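Local coordinates for mRNA-binding protein PUF3 (Saccharomyces cerevisiae, PDB 3K49), which binds the 3' untranslated regions of mRNAs, mostly those encoding mitochondrial proteins, and promotes deadenylation and decay of COX17 mRNA, at residues N63-D68 against Y80-F85; N253-Y258 against S285-R290. All coordinates share one frame; numbering follows the deposited sequence.

Contact 1: residues N63-D68 against Y80-F85; sequences NEIRDD and YVIQKF. With nucleotides of chain B.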
loop_
_atom_site.group_PDB
_atom_site.type_symbol
_atom_site.label_atom_id
_atom_site.label_comp_id
_atom_site.label_asym_id
_atom_site.label_seq_id
_atom_site.Cartn_x
_atom_site.Cartn_y
_atom_site.Cartn_z
ATOM N N ASN A 63 -23.864 -25.470 -12.519
ATOM C CA ASN A 63 -24.404 -26.693 -11.929
ATOM C C ASN A 63 -23.522 -27.896 -12.244
ATOM O O ASN A 63 -23.585 -28.934 -11.580
ATOM C CB ASN A 63 -25.855 -26.918 -12.367
ATOM C CG ASN A 63 -26.776 -25.797 -11.909
ATOM O OD1 ASN A 63 -26.406 -24.991 -11.050
ATOM N ND2 ASN A 63 -27.975 -25.733 -12.485
ATOM N N GLU A 64 -22.672 -27.729 -13.248
ATOM C CA GLU A 64 -21.734 -28.764 -13.622
ATOM C C GLU A 64 -20.450 -28.739 -12.777
ATOM O O GLU A 64 -19.918 -29.789 -12.425
ATOM C CB GLU A 64 -21.383 -28.624 -15.103
ATOM C CG GLU A 64 -20.809 -29.879 -15.735
ATOM C CD GLU A 64 -20.094 -29.588 -17.045
ATOM O OE1 GLU A 64 -18.984 -30.140 -17.270
ATOM O OE2 GLU A 64 -20.644 -28.793 -17.841
ATOM N N ILE A 65 -19.941 -27.552 -12.458
ATOM C CA ILE A 65 -18.655 -27.475 -11.769
ATOM C C ILE A 65 -18.790 -27.163 -10.294
ATOM O O ILE A 65 -17.788 -27.028 -9.617
ATOM C CB ILE A 65 -17.733 -26.395 -12.370
ATOM C CG1 ILE A 65 -18.395 -25.018 -12.243
ATOM C CG2 ILE A 65 -17.366 -26.722 -13.808
ATOM C CD1 ILE A 65 -17.451 -23.864 -12.392
ATOM N N ARG A 66 -20.011 -27.033 -9.787
ATOM C CA ARG A 66 -20.189 -26.512 -8.433
ATOM C C ARG A 66 -19.580 -27.430 -7.385
ATOM O O ARG A 66 -18.979 -26.968 -6.410
ATOM C CB ARG A 66 -21.661 -26.267 -8.114
ATOM C CG ARG A 66 -22.475 -27.526 -8.045
ATOM C CD ARG A 66 -23.932 -27.207 -7.858
ATOM N NE ARG A 66 -24.288 -27.052 -6.451
ATOM C CZ ARG A 66 -25.495 -26.677 -6.035
ATOM N NH1 ARG A 66 -26.446 -26.413 -6.921
ATOM N NH2 ARG A 66 -25.755 -26.562 -4.741
ATOM N N ASP A 67 -19.730 -28.734 -7.581
ATOM C CA ASP A 67 -19.201 -29.681 -6.614
ATOM C C ASP A 67 -17.670 -29.642 -6.533
ATOM O O ASP A 67 -17.079 -30.090 -5.550
ATOM C CB ASP A 67 -19.710 -31.088 -6.911
ATOM C CG ASP A 67 -21.138 -31.286 -6.459
ATOM O OD1 ASP A 67 -21.719 -32.358 -6.749
ATOM O OD2 ASP A 67 -21.672 -30.360 -5.809
ATOM N N ASP A 68 -17.035 -29.093 -7.562
ATOM C CA ASP A 68 -15.587 -28.987 -7.598
ATOM C C ASP A 68 -15.135 -27.544 -7.447
ATOM O O ASP A 68 -14.057 -27.191 -7.906
ATOM C CB ASP A 68 -15.047 -29.564 -8.904
ATOM C CG ASP A 68 -15.436 -31.016 -9.099
ATOM O OD1 ASP A 68 -16.497 -31.422 -8.577
ATOM O OD2 ASP A 68 -14.685 -31.754 -9.774
ATOM N N TYR A 80 -9.863 -18.163 -11.571
ATOM C CA TYR A 80 -10.556 -17.062 -12.273
ATOM C C TYR A 80 -12.023 -17.362 -12.606
ATOM O O TYR A 80 -12.865 -16.467 -12.611
ATOM C CB TYR A 80 -9.843 -16.693 -13.566
ATOM C CG TYR A 80 -8.414 -16.336 -13.387
ATOM C CD1 TYR A 80 -7.422 -17.284 -13.576
ATOM C CD2 TYR A 80 -8.042 -15.050 -13.015
ATOM C CE1 TYR A 80 -6.084 -16.966 -13.400
ATOM C CE2 TYR A 80 -6.694 -14.718 -12.827
ATOM C CZ TYR A 80 -5.721 -15.684 -13.027
ATOM O OH TYR A 80 -4.392 -15.378 -12.851
ATOM N N VAL A 81 -12.323 -18.623 -12.886
ATOM C CA VAL A 81 -13.676 -19.007 -13.241
ATOM C C VAL A 81 -14.590 -18.937 -12.039
ATOM O O VAL A 81 -15.744 -18.518 -12.157
ATOM C CB VAL A 81 -13.714 -20.399 -13.848
ATOM C CG1 VAL A 81 -15.157 -20.864 -14.029
ATOM C CG2 VAL A 81 -13.005 -20.366 -15.177
ATOM N N ILE A 82 -14.064 -19.333 -10.880
ATOM C CA ILE A 82 -14.807 -19.162 -9.635
ATOM C C ILE A 82 -15.067 -17.677 -9.333
ATOM O O ILE A 82 -16.182 -17.294 -8.972
ATOM C CB ILE A 82 -14.110 -19.848 -8.466
ATOM C CG1 ILE A 82 -13.811 -21.285 -8.856
ATOM C CG2 ILE A 82 -15.007 -19.815 -7.245
ATOM C CD1 ILE A 82 -15.030 -21.960 -9.473
ATOM N N GLN A 83 -14.047 -16.844 -9.509
ATOM C CA GLN A 83 -14.189 -15.407 -9.321
ATOM C C GLN A 83 -15.276 -14.820 -10.214
ATOM O O GLN A 83 -16.041 -13.936 -9.777
ATOM C CB GLN A 83 -12.874 -14.700 -9.610
ATOM C CG GLN A 83 -11.742 -15.072 -8.656
ATOM C CD GLN A 83 -10.499 -14.227 -8.895
ATOM O OE1 GLN A 83 -10.553 -12.983 -8.910
ATOM N NE2 GLN A 83 -9.382 -14.895 -9.117
ATOM N N LYS A 84 -15.347 -15.289 -11.465
ATOM C CA LYS A 84 -16.339 -14.737 -12.389
ATOM C C LYS A 84 -17.737 -15.082 -11.935
ATOM O O LYS A 84 -18.674 -14.357 -12.214
ATOM C CB LYS A 84 -16.130 -15.182 -13.836
ATOM C CG LYS A 84 -14.947 -14.549 -14.528
ATOM C CD LYS A 84 -15.164 -13.083 -14.758
ATOM C CE LYS A 84 -13.825 -12.393 -14.912
ATOM N NZ LYS A 84 -12.851 -12.884 -13.876
ATOM N N PHE A 85 -17.892 -16.180 -11.221
ATOM C CA PHE A 85 -19.212 -16.474 -10.692
ATOM C C PHE A 85 -19.629 -15.529 -9.556
ATOM O O PHE A 85 -20.830 -15.325 -9.332
ATOM C CB PHE A 85 -19.357 -17.954 -10.332
ATOM C CG PHE A 85 -19.745 -18.807 -11.512
ATOM C CD1 PHE A 85 -18.819 -19.646 -12.122
ATOM C CD2 PHE A 85 -21.037 -18.731 -12.043
ATOM C CE1 PHE A 85 -19.168 -20.412 -13.230
ATOM C CE2 PHE A 85 -21.400 -19.491 -13.145
ATOM C CZ PHE A 85 -20.464 -20.339 -13.742
ATOM P P A B 10 1.540 -14.896 -13.154
ATOM O OP1 A B 10 2.947 -15.343 -13.244
ATOM O OP2 A B 10 1.202 -13.459 -13.308
ATOM O "O5'" A B 10 0.667 -15.726 -14.204
ATOM C "C5'" A B 10 0.539 -17.137 -14.067
ATOM C "C4'" A B 10 0.017 -17.756 -15.346
ATOM O "O4'" A B 10 -1.427 -17.582 -15.390
ATOM C "C3'" A B 10 0.558 -17.188 -16.658
ATOM O "O3'" A B 10 0.542 -18.213 -17.649
ATOM C "C2'" A B 10 -0.524 -16.189 -17.037
ATOM O "O2'" A B 10 -0.567 -15.924 -18.426
ATOM C "C1'" A B 10 -1.778 -16.950 -16.594
ATOM N N9 A B 10 -2.949 -16.101 -16.374
ATOM C C8 A B 10 -2.978 -14.793 -15.956
ATOM N N7 A B 10 -4.186 -14.284 -15.898
ATOM C C5 A B 10 -5.008 -15.329 -16.292
ATOM C C6 A B 10 -6.406 -15.433 -16.445
ATOM N N6 A B 10 -7.249 -14.434 -16.183
ATOM N N1 A B 10 -6.907 -16.611 -16.869
ATOM C C2 A B 10 -6.062 -17.623 -17.109
ATOM N N3 A B 10 -4.737 -17.652 -16.992
ATOM C C4 A B 10 -4.265 -16.460 -16.578
ATOM P P U B 9 2.778 -13.232 -7.250
ATOM O OP1 U B 9 3.704 -14.213 -7.873
ATOM O OP2 U B 9 3.047 -11.784 -7.373
ATOM O "O5'" U B 9 1.317 -13.496 -7.834
ATOM C "C5'" U B 9 1.077 -13.434 -9.232
ATOM C "C4'" U B 9 0.249 -14.626 -9.637
ATOM O "O4'" U B 9 -1.045 -14.524 -9.026
ATOM C "C3'" U B 9 -0.085 -14.765 -11.107
ATOM O "O3'" U B 9 1.010 -15.410 -11.736
ATOM C "C2'" U B 9 -1.313 -15.678 -11.082
ATOM O "O2'" U B 9 -0.950 -17.043 -11.197
ATOM C "C1'" U B 9 -1.918 -15.407 -9.694
ATOM N N1 U B 9 -3.271 -14.807 -9.688
ATOM C C2 U B 9 -4.355 -15.645 -9.782
ATOM O O2 U B 9 -4.245 -16.857 -9.858
ATOM N N3 U B 9 -5.579 -15.014 -9.767
ATOM C C4 U B 9 -5.809 -13.656 -9.658
ATOM O O4 U B 9 -6.954 -13.220 -9.718
ATOM C C5 U B 9 -4.626 -12.857 -9.545
ATOM C C6 U B 9 -3.433 -13.442 -9.567
#
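Ile65 meets helix 79-88 through a single methyl, CD1, which reaches three apolar side chains, each by van der Waals contact. It approaches the Phe85 ring at a slant, 3.9 Å from Phe85 CE1, touches the CG1 branch of Val81 at 4.1 Å, and lies 4.2 Å from CD1 of Ile82. With chi1 at 61°, Ile65 holds CG1 between its own backbone N and carbonyl carbon, which turns CD1 toward helix 79-88. Phe62 packs edge-to-face with Phe85, and all four residues of the contact are buried.

No hydrogen bond joins residues 63-68 to 80-85; the contacts to RNA come from two other side chains of 80-85, Gln83 and Tyr80. Gln83 NE2 donates to O4 of U9 of chain B over 3.0 Å, nearly straight at 173°. The base of A10 of chain B lies over one face of the Tyr80 ring, its C6 3.3 Å above the ring centre. This is how the RNA-reading helix of a Pumilio repeat works, here in repeat 2: one side packs into the hydrophobic core between helices, while the other presents a base-reading amide and a tyrosine ring laid against a base.

Contact 2: residues N253-Y258 against S285-R290; sequences NNVVEY and SKILPR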
loop_
_atom_site.group_PDB
_atom_site.type_symbol
_atom_site.label_atom_id
_atom_site.label_comp_id
_atom_site.label_asym_id
_atom_site.label_seq_id
_atom_site.Cartn_x
_atom_site.Cartn_y
_atom_site.Cartn_z
ATOM N N ASN A 253 14.859 17.911 14.853
ATOM C CA ASN A 253 16.077 17.643 15.618
ATOM C C ASN A 253 17.161 16.873 14.845
ATOM O O ASN A 253 18.308 16.783 15.296
ATOM C CB ASN A 253 15.742 16.887 16.904
ATOM C CG ASN A 253 14.806 17.657 17.809
ATOM O OD1 ASN A 253 14.834 18.889 17.846
ATOM N ND2 ASN A 253 13.970 16.932 18.557
ATOM N N ASN A 254 16.810 16.328 13.684
ATOM C CA ASN A 254 17.737 15.464 12.954
ATOM C C ASN A 254 17.779 15.731 11.465
ATOM O O ASN A 254 18.181 14.862 10.681
ATOM C CB ASN A 254 17.361 14.000 13.173
ATOM C CG ASN A 254 17.507 13.581 14.612
ATOM O OD1 ASN A 254 18.601 13.210 15.048
ATOM N ND2 ASN A 254 16.410 13.653 15.370
ATOM N N VAL A 255 17.369 16.932 11.074
ATOM C CA VAL A 255 17.105 17.207 9.674
ATOM C C VAL A 255 18.177 16.686 8.747
ATOM O O VAL A 255 17.889 16.049 7.734
ATOM C CB VAL A 255 16.973 18.694 9.408
ATOM C CG1 VAL A 255 16.761 18.909 7.922
ATOM C CG2 VAL A 255 15.812 19.264 10.204
ATOM N N VAL A 256 19.422 16.974 9.083
ATOM C CA VAL A 256 20.508 16.635 8.182
ATOM C C VAL A 256 20.775 15.133 8.086
ATOM O O VAL A 256 20.941 14.616 6.985
ATOM C CB VAL A 256 21.793 17.412 8.525
ATOM C CG1 VAL A 256 22.983 16.876 7.725
ATOM C CG2 VAL A 256 21.571 18.886 8.252
ATOM N N GLU A 257 20.817 14.437 9.223
ATOM C CA GLU A 257 21.147 13.009 9.219
ATOM C C GLU A 257 20.066 12.189 8.521
ATOM O O GLU A 257 20.366 11.273 7.754
ATOM C CB GLU A 257 21.359 12.464 10.636
ATOM C CG GLU A 257 21.992 11.065 10.637
ATOM C CD GLU A 257 21.375 10.111 11.663
ATOM O OE1 GLU A 257 21.271 10.500 12.848
ATOM O OE2 GLU A 257 21.003 8.969 11.284
ATOM N N TYR A 258 18.805 12.509 8.793
ATOM C CA TYR A 258 17.702 11.852 8.101
ATOM C C TYR A 258 17.755 12.091 6.593
ATOM O O TYR A 258 17.589 11.160 5.804
ATOM C CB TYR A 258 16.359 12.313 8.658
ATOM C CG TYR A 258 16.084 11.823 10.060
ATOM C CD1 TYR A 258 15.057 12.362 10.800
ATOM C CD2 TYR A 258 16.846 10.814 10.637
ATOM C CE1 TYR A 258 14.784 11.923 12.078
ATOM C CE2 TYR A 258 16.575 10.357 11.921
ATOM C CZ TYR A 258 15.542 10.930 12.636
ATOM O OH TYR A 258 15.231 10.525 13.917
ATOM N N SER A 285 14.115 26.121 9.244
ATOM C CA SER A 285 14.952 26.990 10.064
ATOM C C SER A 285 16.206 26.274 10.562
ATOM O O SER A 285 17.057 26.874 11.221
ATOM C CB SER A 285 14.154 27.539 11.251
ATOM O OG SER A 285 13.852 26.520 12.185
ATOM N N LYS A 286 16.317 24.989 10.243
ATOM C CA LYS A 286 17.479 24.201 10.630
ATOM C C LYS A 286 18.530 24.227 9.528
ATOM O O LYS A 286 19.711 23.975 9.773
ATOM C CB LYS A 286 17.068 22.754 10.924
ATOM C CG LYS A 286 16.034 22.616 12.029
ATOM C CD LYS A 286 16.630 22.958 13.384
ATOM C CE LYS A 286 15.613 22.766 14.499
ATOM N NZ LYS A 286 16.268 22.776 15.838
ATOM N N ILE A 287 18.096 24.546 8.314
ATOM C CA ILE A 287 18.962 24.456 7.147
ATOM C C ILE A 287 19.227 25.817 6.524
ATOM O O ILE A 287 20.229 26.008 5.838
ATOM C CB ILE A 287 18.342 23.541 6.078
ATOM C CG1 ILE A 287 17.965 22.195 6.690
ATOM C CG2 ILE A 287 19.305 23.336 4.919
ATOM C CD1 ILE A 287 17.400 21.232 5.679
ATOM N N LEU A 288 18.322 26.757 6.762
ATOM C CA LEU A 288 18.429 28.094 6.186
ATOM C C LEU A 288 19.675 28.847 6.631
ATOM O O LEU A 288 19.919 28.994 7.832
ATOM C CB LEU A 288 17.189 28.917 6.522
ATOM C CG LEU A 288 16.118 28.916 5.439
ATOM C CD1 LEU A 288 15.103 29.995 5.735
ATOM C CD2 LEU A 288 16.762 29.134 4.079
ATOM N N PRO A 289 20.474 29.319 5.657
ATOM C CA PRO A 289 21.597 30.232 5.911
ATOM C C PRO A 289 21.095 31.520 6.566
ATOM O O PRO A 289 20.087 32.083 6.136
ATOM C CB PRO A 289 22.137 30.516 4.501
ATOM C CG PRO A 289 21.005 30.108 3.567
ATOM C CD PRO A 289 20.421 28.922 4.240
ATOM N N ARG A 290 21.795 31.980 7.595
ATOM C CA ARG A 290 21.285 33.063 8.434
ATOM C C ARG A 290 20.895 34.336 7.673
ATOM O O ARG A 290 19.949 35.028 8.060
ATOM C CB ARG A 290 22.268 33.365 9.572
ATOM C CG ARG A 290 22.501 32.161 10.485
ATOM C CD ARG A 290 23.505 32.437 11.590
ATOM N NE ARG A 290 23.804 31.221 12.341
ATOM C CZ ARG A 290 24.694 31.139 13.326
ATOM N NH1 ARG A 290 25.386 32.208 13.693
ATOM N NH2 ARG A 290 24.891 29.982 13.946
#
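Val255 sets its two methyls against two consecutive residues of the loop 285-290, which follows helix 277-284: CG1 faces Ile287 and CG2 faces Lys286. With CG1 anti to the backbone N (chi1 177°), the valine turns CG1 to the isoleucine and CG2 to the lysine. CG1 of Val255 meets the far end of the isoleucine, with CD1 of Ile287 at 3.3 Å and CG1 of Ile287 at 3.7 Å. The first value is short for two methyls, so its exact size is doubtful, but the pairing itself is plain. The terminal methyl of Ile287 leads towards the valine.

Lys286 touches with the base of its side chain instead. Its CB and CG both lie 3.8 Å from CG2 of Val255, and the chain then bends at chi2 (-70°), heading past the valine towards the Asn253 side without making a bond there. Both loop side chains slant across the valine rather than running alongside it.

Around this pair, helix 303-308 extends the apolar surface: Ile287 also rests on Pro303, Met304 and Met307, and Val256 touches Pro303. On the helix side, Tyr258 N bonds back to Asn254 O at 3.1 Å, and CB of Asn254 sits 3.4 Å above the centre of the Tyr258 ring.

Residues 253-258 lie in Pumilio repeat 7, and the loop leaving the end of this repeat packs back on the start of helix 255-259. No hydrogen bond or salt bridge crosses between the segments. The association rests on dispersion and on burying Val255 and Ile287, while the exposed lysine lends only its aliphatic base and keeps its ammonium group beyond the apolar patch. Helix start and loop are thus joined by apolar contact, without directed bonds.

Contact 1 lies near the N-terminal end of the crescent and contact 2 towards its C-terminal end, with centres about 60 Å apart on opposite sides of the chain's centre and nearest atoms about 39 Å apart. Contact 1 is complete well before the chain reaches contact 2, and they share no helix. Both belong to the one Pumilio homology domain: the touching residues of contact 1 lie in Pumilio repeat 2, just past its boundary with repeat 1, and contact 2 joins helix 255-259 to the loop before helix 292-296. Each is local packing within the all-helical RNA-binding array. Contact 1 includes RNA-binding residues, whereas contact 2 stays about 7 Å from the nucleic acid.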